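Local atomic coordinates of uncharacterized protein DUF1185 (Bordetella bronchiseptica RB50, PDB entry 3BYQ), a protein that is of unknown function but, as a member of the DUF1185 family with a variant of the Bacillus chorismate mutase fold, may act in amino-acid metabolism. Residues M2-V14 and E56-L68. Residues are numbered along the deposited sequence; the frame is centred on the assembly and turned at random.
Sequences MSLIEIRKRTLIV and ELRSLGTLLATEL. With EDO (1,2-ethanediol), chain Q; EDO (1,2-ethanediol), chain X.
Glu56 grips Ser3 and Leu4 with its two carboxylate oxygens. Its CG lies anti to the backbone N (chi1 -163°) and the chain runs on extended, carrying the carboxylate to the N-terminal arm. OE2 takes a very short hydrogen bond from Ser3 OG (2.5 Å), and OE1 accepts from Leu4 N at 2.9 Å, on its syn side, somewhat out of the carboxylate plane and nearly straight (167°). Ser3 OG in turn accepts from Ile5 N two residues on, closing an ST turn.

The second polar site is the salt bridge from Arg10 NH2 to Glu67 OE1, 2.8 Å long but weak as a hydrogen bond, with the guanidinium and carboxylate planes 69° apart. Water 1 accepts from Arg10 NE, and Glu67 OE1 has its stronger hydrogen-bond partner in Ser34 OG of strand 29-39. Leu63 CD2 covers one guanidinium face, off toward the rim.

Apolar contacts lie between these polar sites and beyond them. Ile5 CD1 abuts the first helical turn of 56-68, 3.3 Å from Glu56 O and 3.9 Å from Leu57 CD2. Ile7 CD1 meets Leu60 CD1 at 4.0 Å, and beyond the salt bridge Leu12 CD1 touches Leu68 CD2 at 4.1 Å.

Strand 7-17 pairs antiparallel both with strand 29-39 and with a strand of the second subunit. Helix 51-72 thus packs on a sheet continued between subunits, within an α/β fold related to Bacillus chorismate mutase.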
HETATM    1  N   MSE B   2     -14.210 -31.729  17.999  1.00 40.38           N
HETATM    2  CA  MSE B   2     -13.938 -30.290  18.296  1.00 38.56           C
HETATM    3  C   MSE B   2     -14.049 -29.448  17.011  1.00 36.26           C
HETATM    4  O   MSE B   2     -13.623 -29.845  15.918  1.00 36.66           O
HETATM    5  CB  MSE B   2     -12.565 -30.112  18.959  1.00 39.04           C
ATOM      6  N   SER B   3     -14.638 -28.279  17.164  1.00 32.74           N
ATOM      7  CA  SER B   3     -14.843 -27.391  16.029  1.00 27.46           C
ATOM      8  C   SER B   3     -13.542 -26.929  15.430  1.00 25.03           C
ATOM      9  O   SER B   3     -12.572 -26.664  16.120  1.00 24.37           O
ATOM     10  CB  SER B   3     -15.629 -26.157  16.445  1.00 29.09           C
ATOM     11  OG  SER B   3     -15.822 -25.297  15.353  1.00 26.06           O
ATOM     12  N   LEU B   4     -13.575 -26.812  14.119  1.00 22.45           N
ATOM     13  CA  LEU B   4     -12.435 -26.306  13.346  1.00 22.15           C
ATOM     14  C   LEU B   4     -12.562 -24.812  13.112  1.00 23.74           C
ATOM     15  O   LEU B   4     -11.743 -24.214  12.381  1.00 25.07           O
ATOM     16  CB  LEU B   4     -12.394 -26.988  11.974  1.00 21.20           C
ATOM     17  CG  LEU B   4     -12.081 -28.474  11.967  1.00 20.16           C
ATOM     18  CD1 LEU B   4     -12.303 -29.085  10.555  1.00 19.58           C
ATOM     19  CD2 LEU B   4     -10.641 -28.647  12.465  1.00 18.57           C
ATOM     20  N   ILE B   5     -13.579 -24.214  13.722  1.00 19.39           N
ATOM     21  CA  ILE B   5     -13.900 -22.796  13.479  1.00 19.83           C
ATOM     22  C   ILE B   5     -13.773 -21.988  14.739  1.00 20.68           C
ATOM     23  O   ILE B   5     -14.574 -22.111  15.649  1.00 22.66           O
ATOM     24  CB  ILE B   5     -15.300 -22.626  12.897  1.00 20.68           C
ATOM     25  CG1 ILE B   5     -15.446 -23.456  11.612  1.00 24.18           C
ATOM     26  CG2 ILE B   5     -15.589 -21.118  12.635  1.00 21.25           C
ATOM     27  CD1 ILE B   5     -16.839 -23.342  10.988  1.00 28.55           C
ATOM     28  N   GLU B   6     -12.741 -21.158  14.779  1.00 19.69           N
ATOM     29  CA  GLU B   6     -12.497 -20.279  15.933  1.00 17.34           C
ATOM     30  C   GLU B   6     -12.369 -18.850  15.433  1.00 18.33           C
ATOM     31  O   GLU B   6     -11.393 -18.509  14.808  1.00 16.94           O
ATOM     32  CB  GLU B   6     -11.226 -20.693  16.651  1.00 19.92           C
ATOM     33  CG  GLU B   6     -11.298 -22.097  17.189  1.00 22.44           C
ATOM     34  CD  GLU B   6      -9.980 -22.583  17.751  1.00 29.03           C
ATOM     35  OE1 GLU B   6      -8.990 -21.815  17.795  1.00 26.06           O
ATOM     36  OE2 GLU B   6      -9.937 -23.756  18.141  1.00 34.37           O
ATOM     37  N   ILE B   7     -13.356 -18.023  15.759  1.00 18.10           N
ATOM     38  CA  ILE B   7     -13.410 -16.618  15.278  1.00 16.29           C
ATOM     39  C   ILE B   7     -12.691 -15.637  16.221  1.00 14.82           C
ATOM     40  O   ILE B   7     -13.009 -15.545  17.416  1.00 17.36           O
ATOM     41  CB  ILE B   7     -14.885 -16.159  15.108  1.00 17.08           C
ATOM     42  CG1 ILE B   7     -15.672 -17.113  14.209  1.00 21.40           C
ATOM     43  CG2 ILE B   7     -14.969 -14.701  14.552  1.00 19.21           C
ATOM     44  CD1 ILE B   7     -17.161 -16.837  14.190  1.00 19.85           C
ATOM     45  N   ARG B   8     -11.751 -14.878  15.666  1.00 15.77           N
ATOM     46  CA  ARG B   8     -11.032 -13.863  16.407  1.00 16.88           C
ATOM     47  C   ARG B   8     -11.802 -12.544  16.380  1.00 14.72           C
ATOM     48  O   ARG B   8     -11.995 -11.877  17.380  1.00 16.30           O
ATOM     49  CB  ARG B   8      -9.623 -13.668  15.830  1.00 15.32           C
ATOM     50  CG  ARG B   8      -8.879 -12.599  16.594  1.00 15.57           C
ATOM     51  CD  ARG B   8      -7.394 -12.551  16.329  1.00 14.21           C
ATOM     52  NE  ARG B   8      -7.021 -12.252  14.960  1.00 17.01           N
ATOM     53  CZ  ARG B   8      -6.777 -11.041  14.479  1.00 18.89           C
ATOM     54  NH1 ARG B   8      -6.946  -9.983  15.220  1.00 18.01           N
ATOM     55  NH2 ARG B   8      -6.414 -10.903  13.211  1.00 17.97           N
ATOM     56  N   LYS B   9     -12.194 -12.173  15.170  1.00 15.55           N
ATOM     57  CA  LYS B   9     -12.928 -10.923  14.950  1.00 17.15           C
ATOM     58  C   LYS B   9     -13.753 -10.971  13.712  1.00 16.99           C
ATOM     59  O   LYS B   9     -13.567 -11.827  12.859  1.00 16.60           O
ATOM     60  CB  LYS B   9     -11.971  -9.719  14.927  1.00 22.17           C
ATOM     61  CG  LYS B   9     -11.033  -9.702  13.796  1.00 23.30           C
ATOM     62  CD  LYS B   9      -9.955  -8.637  13.992  1.00 29.26           C
ATOM     63  CE  LYS B   9     -10.462  -7.233  13.919  1.00 26.66           C
ATOM     64  NZ  LYS B   9      -9.312  -6.277  14.270  1.00 26.86           N
ATOM     65  N   ARG B  10     -14.681 -10.035  13.649  1.00 18.29           N
ATOM     66  CA  ARG B  10     -15.615  -9.912  12.538  1.00 16.66           C
ATOM     67  C   ARG B  10     -15.776  -8.445  12.194  1.00 17.67           C
ATOM     68  O   ARG B  10     -15.565  -7.572  13.034  1.00 17.86           O
ATOM     69  CB  ARG B  10     -16.978 -10.466  12.956  1.00 18.65           C
ATOM     70  CG  ARG B  10     -17.066 -11.974  13.081  1.00 21.20           C
ATOM     71  CD  ARG B  10     -18.359 -12.396  13.703  1.00 20.43           C
ATOM     72  NE  ARG B  10     -19.507 -12.130  12.838  1.00 19.12           N
ATOM     73  CZ  ARG B  10     -20.772 -12.335  13.156  1.00 20.97           C
ATOM     74  NH1 ARG B  10     -21.088 -12.916  14.292  1.00 26.15           N
ATOM     75  NH2 ARG B  10     -21.724 -11.997  12.292  1.00 22.70           N
ATOM     76  N   THR B  11     -16.065  -8.176  10.936  1.00 17.49           N
ATOM     77  CA  THR B  11     -16.422  -6.829  10.530  1.00 18.72           C
ATOM     78  C   THR B  11     -17.656  -6.868   9.665  1.00 18.90           C
ATOM     79  O   THR B  11     -17.903  -7.831   8.923  1.00 20.36           O
ATOM     80  CB  THR B  11     -15.298  -6.054   9.809  1.00 22.29           C
ATOM     81  OG1 THR B  11     -15.026  -6.679   8.542  1.00 27.23           O
ATOM     82  CG2 THR B  11     -14.046  -5.995  10.695  1.00 21.38           C
ATOM     83  N   LEU B  12     -18.473  -5.852   9.850  1.00 18.38           N
ATOM     84  CA  LEU B  12     -19.640  -5.632   9.010  1.00 18.86           C
ATOM     85  C   LEU B  12     -19.435  -4.260   8.405  1.00 21.11           C
ATOM     86  O   LEU B  12     -19.161  -3.337   9.135  1.00 21.06           O
ATOM     87  CB  LEU B  12     -20.899  -5.644   9.855  1.00 18.87           C
ATOM     88  CG  LEU B  12     -22.227  -5.334   9.150  1.00 23.18           C
ATOM     89  CD1 LEU B  12     -22.512  -6.405   8.137  1.00 20.34           C
ATOM     90  CD2 LEU B  12     -23.348  -5.264  10.168  1.00 25.76           C
ATOM     91  N   ILE B  13     -19.487  -4.144   7.080  1.00 19.73           N
ATOM     92  CA  ILE B  13     -19.395  -2.813   6.475  0.50 19.82           C
ATOM     93  C   ILE B  13     -20.586  -2.601   5.578  1.00 19.26           C
ATOM     94  O   ILE B  13     -21.075  -3.518   4.897  1.00 18.88           O
ATOM     95  CB  ILE B  13     -18.082  -2.516   5.749  0.50 22.03           C
ATOM     96  CG1 ILE B  13     -17.927  -3.396   4.513  0.50 16.45           C
ATOM     97  CG2 ILE B  13     -16.896  -2.691   6.708  0.50 27.84           C
ATOM     98  CD1 ILE B  13     -16.640  -3.143   3.738  0.50 32.00           C
ATOM     99  N   VAL B  14     -21.105  -1.379   5.647  1.00 18.04           N
ATOM    100  CA  VAL B  14     -22.249  -0.965   4.821  1.00 18.83           C
ATOM    101  C   VAL B  14     -21.822   0.315   4.127  1.00 18.41           C
ATOM    102  O   VAL B  14     -21.569   1.309   4.767  1.00 17.33           O
ATOM    103  CB  VAL B  14     -23.592  -0.745   5.564  1.00 21.64           C
ATOM    104  CG1 VAL B  14     -24.695  -0.350   4.572  1.00 19.57           C
ATOM    105  CG2 VAL B  14     -23.979  -2.028   6.341  1.00 22.24           C
ATOM    106  N   GLU B  56     -17.842 -27.999   7.729  1.00 20.86           N
ATOM    107  CA  GLU B  56     -18.145 -27.223   8.929  1.00 20.81           C
ATOM    108  C   GLU B  56     -18.323 -25.722   8.657  1.00 21.68           C
ATOM    109  O   GLU B  56     -19.142 -25.060   9.287  1.00 22.04           O
ATOM    110  CB  GLU B  56     -17.128 -27.422  10.036  1.00 23.62           C
ATOM    111  CG  GLU B  56     -17.716 -26.948  11.362  1.00 31.46           C
ATOM    112  CD  GLU B  56     -16.760 -27.005  12.526  1.00 36.34           C
ATOM    113  OE1 GLU B  56     -15.701 -27.687  12.410  1.00 24.38           O
ATOM    114  OE2 GLU B  56     -17.117 -26.364  13.560  1.00 32.18           O
ATOM    115  N   LEU B  57     -17.578 -25.219   7.680  1.00 19.55           N
ATOM    116  CA  LEU B  57     -17.626 -23.804   7.302  1.00 19.37           C
ATOM    117  C   LEU B  57     -18.979 -23.358   6.780  1.00 20.03           C
ATOM    118  O   LEU B  57     -19.272 -22.172   6.758  1.00 20.44           O
ATOM    119  CB  LEU B  57     -16.510 -23.457   6.309  1.00 21.84           C
ATOM    120  CG  LEU B  57     -15.118 -23.341   6.945  1.00 21.07           C
ATOM    121  CD1 LEU B  57     -14.033 -23.445   5.836  1.00 20.82           C
ATOM    122  CD2 LEU B  57     -14.986 -22.058   7.797  1.00 24.10           C
ATOM    123  N   ARG B  58     -19.823 -24.305   6.397  1.00 18.74           N
ATOM    124  CA  ARG B  58     -21.156 -23.926   5.935  1.00 18.58           C
ATOM    125  C   ARG B  58     -21.875 -23.120   7.016  1.00 20.12           C
ATOM    126  O   ARG B  58     -22.570 -22.171   6.701  1.00 20.18           O
ATOM    127  CB  ARG B  58     -21.966 -25.155   5.521  1.00 18.12           C
ATOM    128  CG  ARG B  58     -23.221 -24.859   4.723  1.00 25.20           C
ATOM    129  CD  ARG B  58     -22.927 -24.617   3.249  1.00 28.61           C
ATOM    130  NE  ARG B  58     -22.402 -25.816   2.602  1.00 25.71           N
ATOM    131  CZ  ARG B  58     -23.148 -26.859   2.240  1.00 35.64           C
ATOM    132  NH1 ARG B  58     -24.464 -26.840   2.353  1.00 34.57           N
ATOM    133  NH2 ARG B  58     -22.572 -27.911   1.689  1.00 29.29           N
ATOM    134  N   SER B  59     -21.645 -23.484   8.278  1.00 19.91           N
ATOM    135  CA  SER B  59     -22.283 -22.780   9.411  0.50 19.68           C
ATOM    136  C   SER B  59     -21.810 -21.332   9.520  1.00 19.66           C
ATOM    137  O   SER B  59     -22.560 -20.452   9.932  1.00 18.11           O
ATOM    138  CB  SER B  59     -22.067 -23.499  10.746  0.50 21.96           C
ATOM    139  OG  SER B  59     -20.697 -23.602  11.061  0.50 21.24           O
ATOM    140  N   LEU B  60     -20.562 -21.109   9.178  1.00 18.94           N
ATOM    141  CA  LEU B  60     -19.995 -19.749   9.161  1.00 17.97           C
ATOM    142  C   LEU B  60     -20.675 -18.958   8.037  1.00 17.30           C
ATOM    143  O   LEU B  60     -21.004 -17.794   8.202  1.00 18.88           O
ATOM    144  CB  LEU B  60     -18.490 -19.792   8.936  1.00 19.08           C
ATOM    145  CG  LEU B  60     -17.790 -18.432   9.006  1.00 19.40           C
ATOM    146  CD1 LEU B  60     -17.931 -17.824  10.414  1.00 21.06           C
ATOM    147  CD2 LEU B  60     -16.300 -18.553   8.594  1.00 16.66           C
ATOM    148  N   GLY B  61     -20.837 -19.607   6.881  1.00 18.76           N
ATOM    149  CA  GLY B  61     -21.553 -19.015   5.739  1.00 18.72           C
ATOM    150  C   GLY B  61     -22.937 -18.562   6.180  1.00 21.57           C
ATOM    151  O   GLY B  61     -23.385 -17.434   5.908  1.00 18.23           O
ATOM    152  N   THR B  62     -23.634 -19.444   6.888  1.00 20.92           N
ATOM    153  CA  THR B  62     -25.002 -19.130   7.354  1.00 19.11           C
ATOM    154  C   THR B  62     -25.011 -17.943   8.312  1.00 19.58           C
ATOM    155  O   THR B  62     -25.829 -17.050   8.204  1.00 21.04           O
ATOM    156  CB  THR B  62     -25.667 -20.364   7.987  1.00 21.62           C
ATOM    157  OG1 THR B  62     -25.689 -21.403   7.001  1.00 19.78           O
ATOM    158  CG2 THR B  62     -27.088 -20.047   8.472  1.00 20.65           C
ATOM    159  N   LEU B  63     -24.056 -17.931   9.211  1.00 19.28           N
ATOM    160  CA  LEU B  63     -23.955 -16.855  10.181  1.00 18.89           C
ATOM    161  C   LEU B  63     -23.822 -15.483   9.495  1.00 18.72           C
ATOM    162  O   LEU B  63     -24.524 -14.497   9.812  1.00 19.51           O
ATOM    163  CB  LEU B  63     -22.727 -17.099  11.079  1.00 19.68           C
ATOM    164  CG  LEU B  63     -22.513 -16.061  12.188  1.00 21.68           C
ATOM    165  CD1 LEU B  63     -23.590 -16.158  13.308  1.00 24.22           C
ATOM    166  CD2 LEU B  63     -21.080 -16.172  12.717  1.00 21.91           C
ATOM    167  N   LEU B  64     -22.885 -15.414   8.568  1.00 19.42           N
ATOM    168  CA  LEU B  64     -22.565 -14.143   7.874  1.00 18.71           C
ATOM    169  C   LEU B  64     -23.687 -13.727   6.945  1.00 16.94           C
ATOM    170  O   LEU B  64     -24.035 -12.545   6.855  1.00 19.04           O
ATOM    171  CB  LEU B  64     -21.242 -14.251   7.101  1.00 19.05           C
ATOM    172  CG  LEU B  64     -20.013 -14.638   7.952  1.00 22.37           C
ATOM    173  CD1 LEU B  64     -18.715 -14.594   7.107  1.00 20.17           C
ATOM    174  CD2 LEU B  64     -19.845 -13.826   9.180  1.00 20.71           C
ATOM    175  N   ALA B  65     -24.265 -14.704   6.262  1.00 19.24           N
ATOM    176  CA  ALA B  65     -25.345 -14.402   5.312  1.00 18.27           C
ATOM    177  C   ALA B  65     -26.544 -13.880   6.078  1.00 17.74           C
ATOM    178  O   ALA B  65     -27.197 -12.955   5.659  1.00 17.78           O
ATOM    179  CB  ALA B  65     -25.723 -15.654   4.444  1.00 18.81           C
ATOM    180  N   THR B  66     -26.830 -14.503   7.204  1.00 17.84           N
ATOM    181  CA  THR B  66     -27.966 -14.070   8.060  1.00 19.33           C
ATOM    182  C   THR B  66     -27.774 -12.646   8.546  1.00 20.47           C
ATOM    183  O   THR B  66     -28.699 -11.834   8.542  1.00 19.71           O
ATOM    184  CB  THR B  66     -28.191 -15.040   9.239  1.00 21.03           C
ATOM    185  OG1 THR B  66     -28.451 -16.349   8.696  1.00 23.13           O
ATOM    186  CG2 THR B  66     -29.354 -14.617  10.085  1.00 22.48           C
ATOM    187  N   GLU B  67     -26.546 -12.321   8.904  1.00 19.33           N
ATOM    188  CA  GLU B  67     -26.246 -10.979   9.373  1.00 18.16           C
ATOM    189  C   GLU B  67     -26.509  -9.945   8.292  1.00 19.61           C
ATOM    190  O   GLU B  67     -27.018  -8.854   8.547  1.00 17.74           O
ATOM    191  CB  GLU B  67     -24.797 -10.872   9.815  1.00 19.63           C
ATOM    192  CG  GLU B  67     -24.441  -9.523  10.321  1.00 22.58           C
ATOM    193  CD  GLU B  67     -22.989  -9.409  10.791  1.00 24.42           C
ATOM    194  OE1 GLU B  67     -22.105 -10.117  10.233  1.00 23.64           O
ATOM    195  OE2 GLU B  67     -22.751  -8.594  11.713  1.00 29.13           O
ATOM    196  N   LEU B  68     -26.140 -10.300   7.069  1.00 17.43           N
ATOM    197  CA  LEU B  68     -26.301  -9.388   5.925  1.00 17.15           C
ATOM    198  C   LEU B  68     -27.777  -9.158   5.619  1.00 18.48           C
ATOM    199  O   LEU B  68     -28.211  -8.024   5.412  1.00 18.63           O
ATOM    200  CB  LEU B  68     -25.549  -9.894   4.709  1.00 17.40           C
ATOM    201  CG  LEU B  68     -24.021  -9.721   4.698  1.00 17.19           C
ATOM    202  CD1 LEU B  68     -23.354 -10.519   3.539  1.00 19.29           C
ATOM    203  CD2 LEU B  68     -23.666  -8.218   4.642  1.00 18.93           C
TER
HETATM  204  C1  EDO Q 196     -26.869 -24.445   4.977  1.00 49.08           C
HETATM  205  O1  EDO Q 196     -26.361 -25.393   5.926  1.00 58.39           O
HETATM  206  C2  EDO Q 196     -27.255 -25.151   3.687  1.00 52.80           C
HETATM  207  O2  EDO Q 196     -26.472 -24.671   2.590  1.00 40.15           O
HETATM  208  C1  EDO X 203     -10.083 -30.108  16.702  1.00 54.95           C
HETATM  209  O1  EDO X 203      -9.107 -31.106  16.337  1.00 53.55           O
HETATM  210  C2  EDO X 203     -10.035 -28.883  15.792  1.00 54.52           C
HETATM  211  O2  EDO X 203      -9.641 -27.691  16.504  1.00 44.35           O
HETATM  212  O   HOH W   1     -19.063 -10.673  10.240  1.00 18.61           O